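Side-chain contacts in chaperone CupB2 (Pseudomonas aeruginosa, PDB 3Q48), which probably works as a periplasmic chaperone in fimbrial biogenesis, assisting the folding and handling of pilus subunits before assembly: residues V38-A41 against E45-L48; L97-L102 against F114-L119. All coordinates share one frame; numbering follows the deposited sequence.

Contact 1 of 2, residues V38-A41 against E45-L48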
ATOM      1  N   VAL A  38      -6.823   2.071   4.397  1.00 27.34           N
ATOM      2  CA  VAL A  38      -7.656   0.911   4.285  1.00 27.04           C
ATOM      3  C   VAL A  38      -9.076   1.391   4.174  1.00 28.10           C
ATOM      4  O   VAL A  38      -9.557   2.181   5.008  1.00 28.15           O
ATOM      5  CB  VAL A  38      -7.493  -0.024   5.472  1.00 27.59           C
ATOM      6  CG1 VAL A  38      -8.448  -1.203   5.346  1.00 28.77           C
ATOM      7  CG2 VAL A  38      -6.044  -0.549   5.522  1.00 26.41           C
ATOM      8  N   PHE A  39      -9.751   0.948   3.118  1.00 28.07           N
ATOM      9  CA  PHE A  39     -11.084   1.391   2.934  1.00 28.82           C
ATOM     10  C   PHE A  39     -11.976   0.190   3.097  1.00 30.34           C
ATOM     11  O   PHE A  39     -12.018  -0.668   2.216  1.00 32.04           O
ATOM     12  CB  PHE A  39     -11.291   2.071   1.587  1.00 27.66           C
ATOM     13  CG  PHE A  39     -12.525   2.880   1.541  1.00 25.72           C
ATOM     14  CD1 PHE A  39     -12.452   4.260   1.448  1.00 22.71           C
ATOM     15  CD2 PHE A  39     -13.801   2.254   1.619  1.00 26.21           C
ATOM     16  CE1 PHE A  39     -13.631   5.059   1.440  1.00 22.92           C
ATOM     17  CE2 PHE A  39     -15.010   3.031   1.601  1.00 24.40           C
ATOM     18  CZ  PHE A  39     -14.900   4.454   1.529  1.00 24.18           C
ATOM     19  N   PRO A  40     -12.703   0.132   4.221  1.00 31.23           N
ATOM     20  CA  PRO A  40     -13.593  -1.008   4.502  1.00 31.70           C
ATOM     21  C   PRO A  40     -14.938  -0.825   3.788  1.00 32.68           C
ATOM     22  O   PRO A  40     -15.552   0.251   3.887  1.00 31.63           O
ATOM     23  CB  PRO A  40     -13.735  -0.981   6.033  1.00 31.76           C
ATOM     24  CG  PRO A  40     -13.104   0.398   6.506  1.00 31.78           C
ATOM     25  CD  PRO A  40     -12.816   1.197   5.242  1.00 30.77           C
ATOM     26  N   ALA A  41     -15.354  -1.858   3.041  1.00 33.71           N
ATOM     27  CA  ALA A  41     -16.606  -1.822   2.247  1.00 36.38           C
ATOM     28  C   ALA A  41     -17.843  -1.299   3.001  1.00 38.29           C
ATOM     29  O   ALA A  41     -18.722  -0.676   2.391  1.00 38.92           O
ATOM     30  CB  ALA A  41     -16.917  -3.197   1.615  1.00 36.17           C
ATOM     31  N   GLU A  45     -17.320   6.705   3.738  1.00 43.48           N
ATOM     32  CA  GLU A  45     -16.135   7.553   3.648  1.00 42.45           C
ATOM     33  C   GLU A  45     -15.137   7.255   4.776  1.00 40.40           C
ATOM     34  O   GLU A  45     -15.548   6.692   5.819  1.00 41.02           O
ATOM     35  CB  GLU A  45     -16.523   9.030   3.650  1.00 43.27           C
ATOM     36  CG  GLU A  45     -17.009   9.541   4.967  1.00 48.95           C
ATOM     37  CD  GLU A  45     -18.028  10.683   4.808  1.00 56.77           C
ATOM     38  OE1 GLU A  45     -18.691  10.800   3.737  1.00 58.62           O
ATOM     39  OE2 GLU A  45     -18.169  11.468   5.774  1.00 60.45           O
ATOM     40  N   VAL A  46     -13.842   7.561   4.532  1.00 36.69           N
ATOM     41  CA  VAL A  46     -12.776   7.504   5.553  1.00 34.22           C
ATOM     42  C   VAL A  46     -11.955   8.785   5.434  1.00 33.80           C
ATOM     43  O   VAL A  46     -11.761   9.298   4.311  1.00 34.02           O
ATOM     44  CB  VAL A  46     -11.806   6.228   5.495  1.00 33.60           C
ATOM     45  CG1 VAL A  46     -12.582   4.875   5.429  1.00 31.88           C
ATOM     46  CG2 VAL A  46     -10.783   6.316   4.381  1.00 31.00           C
ATOM     47  N   THR A  47     -11.500   9.308   6.572  1.00 32.27           N
ATOM     48  CA  THR A  47     -10.691  10.524   6.607  1.00 31.11           C
ATOM     49  C   THR A  47      -9.215  10.200   6.786  1.00 30.65           C
ATOM     50  O   THR A  47      -8.852   9.072   7.063  1.00 30.25           O
ATOM     51  CB  THR A  47     -11.125  11.503   7.722  1.00 31.29           C
ATOM     52  OG1 THR A  47     -10.869  10.902   8.980  1.00 31.61           O
ATOM     53  CG2 THR A  47     -12.572  11.820   7.649  1.00 30.50           C
ATOM     54  N   LEU A  48      -8.370  11.213   6.630  1.00 31.47           N
ATOM     55  CA  LEU A  48      -6.921  11.082   6.562  1.00 31.36           C
ATOM     56  C   LEU A  48      -6.362  12.456   6.867  1.00 31.59           C
ATOM     57  O   LEU A  48      -6.837  13.450   6.316  1.00 31.70           O
ATOM     58  CB  LEU A  48      -6.523  10.690   5.125  1.00 31.62           C
ATOM     59  CG  LEU A  48      -5.049  10.895   4.721  1.00 32.91           C
ATOM     60  CD1 LEU A  48      -4.227   9.719   5.135  1.00 34.34           C
ATOM     61  CD2 LEU A  48      -4.875  11.152   3.202  1.00 35.78           C
TER
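Glu45 passes the end of the Phe39 ring with its backbone, its CA lying 4.0 Å from Phe39 CZ in an oblique approach. Its CB points away from strand 36-40, and the carboxylate leaves this contact altogether to form a salt bridge with Arg98. Val46 follows and does most of the touching. Its CB is directed at the opposing strand, and CG1 sits over one face of the Phe39 ring, 4.2 Å from the ring centroid and 19° off the normal, a CH-pi contact shifted toward the rim. The other methyl, CG2, reaches the same ring at its inner end, 4.0 Å from Phe39 CD1. Phe39 presents this face because its CG stands opposite the backbone N (chi1 -163°), which carries the ring toward strand 45-52 although its CB does not point there. Val46 CG1 also lies against the proline that follows, 3.7 Å from Pro40 CD, and is 4.1 Å from the carbonyl oxygen Val38 O, so one methyl is lodged among three consecutive residues.

In the immunoglobulin-like N-terminal domain of this pilus chaperone family, strands 36-40 and 45-52 are the two outermost strands of the continuous sheet that wraps into a sandwich. The short segments 38-40 and 45-48 run nearly antiparallel, at 158°, with axes 7.7 Å apart at closest approach, and side chains rather than backbone bonds close the gap. Strand 36-40 instead pairs through Phe39 with Phe143 and Arg145 of strand 136-145, running parallel to it. The Phe39 ring also meets that of Phe80 and touches Tyr101, which places it in the interior between the sheet faces.

Contact 2 of 2, residues L97-L102 against F114-L119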
ATOM      1  N   LEU A  97      -8.421  15.264   4.874  1.00 28.45           N
ATOM      2  CA  LEU A  97      -8.964  14.942   3.558  1.00 28.48           C
ATOM      3  C   LEU A  97      -9.979  13.871   3.775  1.00 28.14           C
ATOM      4  O   LEU A  97      -9.813  13.031   4.659  1.00 27.56           O
ATOM      5  CB  LEU A  97      -7.908  14.405   2.594  1.00 27.98           C
ATOM      6  CG  LEU A  97      -6.612  15.167   2.387  1.00 29.29           C
ATOM      7  CD1 LEU A  97      -5.744  14.276   1.562  1.00 28.71           C
ATOM      8  CD2 LEU A  97      -6.800  16.565   1.708  1.00 29.09           C
ATOM      9  N   ARG A  98     -11.011  13.883   2.943  1.00 28.09           N
ATOM     10  CA  ARG A  98     -12.110  12.988   3.094  1.00 27.89           C
ATOM     11  C   ARG A  98     -12.221  12.164   1.845  1.00 27.42           C
ATOM     12  O   ARG A  98     -12.395  12.699   0.762  1.00 26.82           O
ATOM     13  CB  ARG A  98     -13.373  13.803   3.361  1.00 28.64           C
ATOM     14  CG  ARG A  98     -14.500  13.012   3.849  1.00 31.95           C
ATOM     15  CD  ARG A  98     -15.675  13.888   4.059  1.00 40.91           C
ATOM     16  NE  ARG A  98     -15.574  14.510   5.373  1.00 47.08           N
ATOM     17  CZ  ARG A  98     -15.657  13.848   6.535  1.00 49.05           C
ATOM     18  NH1 ARG A  98     -15.829  12.527   6.568  1.00 49.19           N
ATOM     19  NH2 ARG A  98     -15.549  14.508   7.678  1.00 49.54           N
ATOM     20  N   ILE A  99     -12.097  10.846   2.007  1.00 28.26           N
ATOM     21  CA  ILE A  99     -12.262   9.866   0.898  1.00 28.52           C
ATOM     22  C   ILE A  99     -13.619   9.150   0.912  1.00 28.93           C
ATOM     23  O   ILE A  99     -13.923   8.435   1.860  1.00 28.86           O
ATOM     24  CB  ILE A  99     -11.143   8.852   0.919  1.00 27.41           C
ATOM     25  CG1 ILE A  99      -9.794   9.603   0.919  1.00 27.49           C
ATOM     26  CG2 ILE A  99     -11.294   7.893  -0.290  1.00 29.71           C
ATOM     27  CD1 ILE A  99      -8.582   8.721   1.220  1.00 27.64           C
ATOM     28  N   ALA A 100     -14.429   9.371  -0.129  1.00 30.14           N
ATOM     29  CA  ALA A 100     -15.794   8.757  -0.286  1.00 31.46           C
ATOM     30  C   ALA A 100     -15.879   7.731  -1.401  1.00 32.20           C
ATOM     31  O   ALA A 100     -15.395   7.977  -2.484  1.00 31.15           O
ATOM     32  CB  ALA A 100     -16.867   9.829  -0.511  1.00 32.07           C
ATOM     33  N   TYR A 101     -16.507   6.589  -1.117  1.00 34.23           N
ATOM     34  CA  TYR A 101     -16.711   5.530  -2.097  1.00 36.80           C
ATOM     35  C   TYR A 101     -18.027   5.687  -2.818  1.00 40.67           C
ATOM     36  O   TYR A 101     -19.056   5.783  -2.164  1.00 42.23           O
ATOM     37  CB  TYR A 101     -16.733   4.187  -1.371  1.00 35.92           C
ATOM     38  CG  TYR A 101     -17.014   2.966  -2.232  1.00 34.44           C
ATOM     39  CD1 TYR A 101     -16.393   2.791  -3.485  1.00 33.10           C
ATOM     40  CD2 TYR A 101     -17.873   1.964  -1.780  1.00 31.81           C
ATOM     41  CE1 TYR A 101     -16.665   1.647  -4.263  1.00 33.33           C
ATOM     42  CE2 TYR A 101     -18.134   0.836  -2.527  1.00 31.03           C
ATOM     43  CZ  TYR A 101     -17.546   0.673  -3.764  1.00 33.97           C
ATOM     44  OH  TYR A 101     -17.811  -0.469  -4.498  1.00 33.32           O
ATOM     45  N   LEU A 102     -18.019   5.696  -4.148  1.00 44.61           N
ATOM     46  CA  LEU A 102     -19.297   5.580  -4.898  1.00 50.05           C
ATOM     47  C   LEU A 102     -19.629   4.123  -5.266  1.00 52.25           C
ATOM     48  O   LEU A 102     -19.068   3.577  -6.235  1.00 53.15           O
ATOM     49  CB  LEU A 102     -19.326   6.431  -6.171  1.00 50.93           C
ATOM     50  CG  LEU A 102     -20.597   6.164  -7.011  1.00 56.35           C
ATOM     51  CD1 LEU A 102     -21.863   6.779  -6.351  1.00 58.88           C
ATOM     52  CD2 LEU A 102     -20.479   6.601  -8.523  1.00 59.91           C
ATOM     53  N   PHE A 114      -5.959   0.745  -5.041  1.00 24.76           N
ATOM     54  CA  PHE A 114      -5.959   2.092  -5.611  1.00 24.63           C
ATOM     55  C   PHE A 114      -4.813   2.933  -5.021  1.00 24.68           C
ATOM     56  O   PHE A 114      -4.105   2.499  -4.082  1.00 24.84           O
ATOM     57  CB  PHE A 114      -7.307   2.751  -5.381  1.00 25.33           C
ATOM     58  CG  PHE A 114      -8.442   2.077  -6.135  1.00 26.07           C
ATOM     59  CD1 PHE A 114      -8.770   2.480  -7.426  1.00 27.25           C
ATOM     60  CD2 PHE A 114      -9.142   1.024  -5.572  1.00 26.22           C
ATOM     61  CE1 PHE A 114      -9.804   1.866  -8.146  1.00 27.48           C
ATOM     62  CE2 PHE A 114     -10.206   0.368  -6.305  1.00 29.42           C
ATOM     63  CZ  PHE A 114     -10.528   0.813  -7.578  1.00 28.19           C
ATOM     64  N   TRP A 115      -4.589   4.118  -5.568  1.00 24.04           N
ATOM     65  CA  TRP A 115      -3.450   4.888  -5.118  1.00 23.33           C
ATOM     66  C   TRP A 115      -3.911   6.281  -4.796  1.00 22.81           C
ATOM     67  O   TRP A 115      -4.611   6.900  -5.586  1.00 23.87           O
ATOM     68  CB  TRP A 115      -2.345   4.906  -6.179  1.00 24.32           C
ATOM     69  CG  TRP A 115      -1.739   3.538  -6.486  1.00 26.25           C
ATOM     70  CD1 TRP A 115      -2.228   2.563  -7.373  1.00 25.10           C
ATOM     71  CD2 TRP A 115      -0.565   2.974  -5.885  1.00 25.47           C
ATOM     72  NE1 TRP A 115      -1.376   1.488  -7.376  1.00 25.92           N
ATOM     73  CE2 TRP A 115      -0.359   1.710  -6.472  1.00 26.94           C
ATOM     74  CE3 TRP A 115       0.360   3.443  -4.947  1.00 27.58           C
ATOM     75  CZ2 TRP A 115       0.718   0.887  -6.112  1.00 28.42           C
ATOM     76  CZ3 TRP A 115       1.453   2.644  -4.624  1.00 27.09           C
ATOM     77  CH2 TRP A 115       1.617   1.382  -5.208  1.00 28.71           C
ATOM     78  N   LEU A 116      -3.578   6.753  -3.603  1.00 21.16           N
ATOM     79  CA  LEU A 116      -3.833   8.139  -3.245  1.00 21.02           C
ATOM     80  C   LEU A 116      -2.587   8.921  -3.553  1.00 21.24           C
ATOM     81  O   LEU A 116      -1.478   8.503  -3.167  1.00 19.39           O
ATOM     82  CB  LEU A 116      -4.166   8.274  -1.771  1.00 20.78           C
ATOM     83  CG  LEU A 116      -4.404   9.652  -1.197  1.00 21.51           C
ATOM     84  CD1 LEU A 116      -5.521  10.430  -1.893  1.00 19.32           C
ATOM     85  CD2 LEU A 116      -4.710   9.446   0.281  1.00 24.75           C
ATOM     86  N   ASN A 117      -2.757  10.006  -4.319  1.00 22.12           N
ATOM     87  CA  ASN A 117      -1.644  10.915  -4.609  1.00 23.13           C
ATOM     88  C   ASN A 117      -1.840  12.226  -3.812  1.00 24.09           C
ATOM     89  O   ASN A 117      -2.965  12.714  -3.684  1.00 24.13           O
ATOM     90  CB  ASN A 117      -1.582  11.251  -6.068  1.00 23.62           C
ATOM     91  CG  ASN A 117      -1.398  10.063  -6.944  1.00 25.20           C
ATOM     92  OD1 ASN A 117      -0.268   9.624  -7.176  1.00 28.27           O
ATOM     93  ND2 ASN A 117      -2.508   9.569  -7.517  1.00 23.25           N
ATOM     94  N   ILE A 118      -0.755  12.781  -3.277  1.00 25.38           N
ATOM     95  CA  ILE A 118      -0.793  14.081  -2.600  1.00 26.67           C
ATOM     96  C   ILE A 118       0.306  14.877  -3.216  1.00 27.95           C
ATOM     97  O   ILE A 118       1.447  14.456  -3.202  1.00 28.45           O
ATOM     98  CB  ILE A 118      -0.492  13.990  -1.105  1.00 26.87           C
ATOM     99  CG1 ILE A 118      -1.499  13.065  -0.341  1.00 28.10           C
ATOM    100  CG2 ILE A 118      -0.242  15.426  -0.482  1.00 25.81           C
ATOM    101  CD1 ILE A 118      -2.963  13.461  -0.350  1.00 28.54           C
ATOM    102  N   LEU A 119      -0.029  16.033  -3.762  1.00 29.57           N
ATOM    103  CA  LEU A 119       0.963  16.903  -4.364  1.00 31.63           C
ATOM    104  C   LEU A 119       0.987  18.237  -3.620  1.00 33.43           C
ATOM    105  O   LEU A 119      -0.079  18.899  -3.417  1.00 32.55           O
ATOM    106  CB  LEU A 119       0.627  17.124  -5.835  1.00 31.95           C
ATOM    107  CG  LEU A 119       1.621  17.893  -6.687  1.00 33.98           C
ATOM    108  CD1 LEU A 119       3.013  17.322  -6.584  1.00 34.80           C
ATOM    109  CD2 LEU A 119       1.188  17.858  -8.130  1.00 37.16           C
TER
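No ring takes part where segment 97-102 meets segment 114-119: the contact is made by the terminal methyls of Leu97, Ile99, Leu116 and Ile118, two residues from each side. The Tyr101 and Phe114 rings, at the end of the contact beyond Ile99 and Leu116, both meet Phe80, Phe114 in an edge-to-face manner.

The pairs belong to the core of the immunoglobulin-like N-terminal domain, a beta sandwich in which strand 93-101 and strand 112-121 face each other from opposed layers. Their nearest CA atoms are 9.5 Å apart at Ile99 and Leu116 and 10.3 Å apart at Leu97 and Ile118, too far for backbone pairing, a separation bridged by side chains. All four touching residues are buried.

Leu97 and Ile118 reach toward each other tip to tip, CD1 of Leu97 lying 3.5 Å from CD1 of Ile118. The leucine gets there by an extended chain, its CD1 opposite CA across the CB-CG bond (chi2 172°). Ile118 behaves differently: its CB does not aim at strand 93-101, and a folded second torsion (chi2 -61°) swings CD1 round to the leucine. Ala62 of strand 58-65 touches both side chains.

Ile99 and Leu116 are the second pair and meet at a slant, Ile99 CD1 being 4.0 Å from Leu116 CD2. Both residues direct CB across the gap, and the terminal methyl of Ile99 completes the reach. The two branches of Leu116 divide their work: CD2 takes the isoleucine of the other layer, whereas CD1 turns along its own strand to within 4.3 Å of Ile118 CD1.

Contacts 1 and 2 have centres about 9 Å apart and share one sandwich: contact 1 lies at its surface, where the two outermost strands approach, and contact 2 lies in its buried interior. Strands 45-52 and 93-101, one from each contact, are antiparallel neighbours, probably joined by a hydrogen bond from Ile99 N to Val46 O (2.8 Å). On the outer side of this pair a salt bridge links Glu45 OE2 to Arg98 NH1 at 2.7 Å. On the inner side, Leu48 CD2 packs 3.4 Å from Leu116 CD2, carrying the apolar core from the 45-48 segment to the opposed layer.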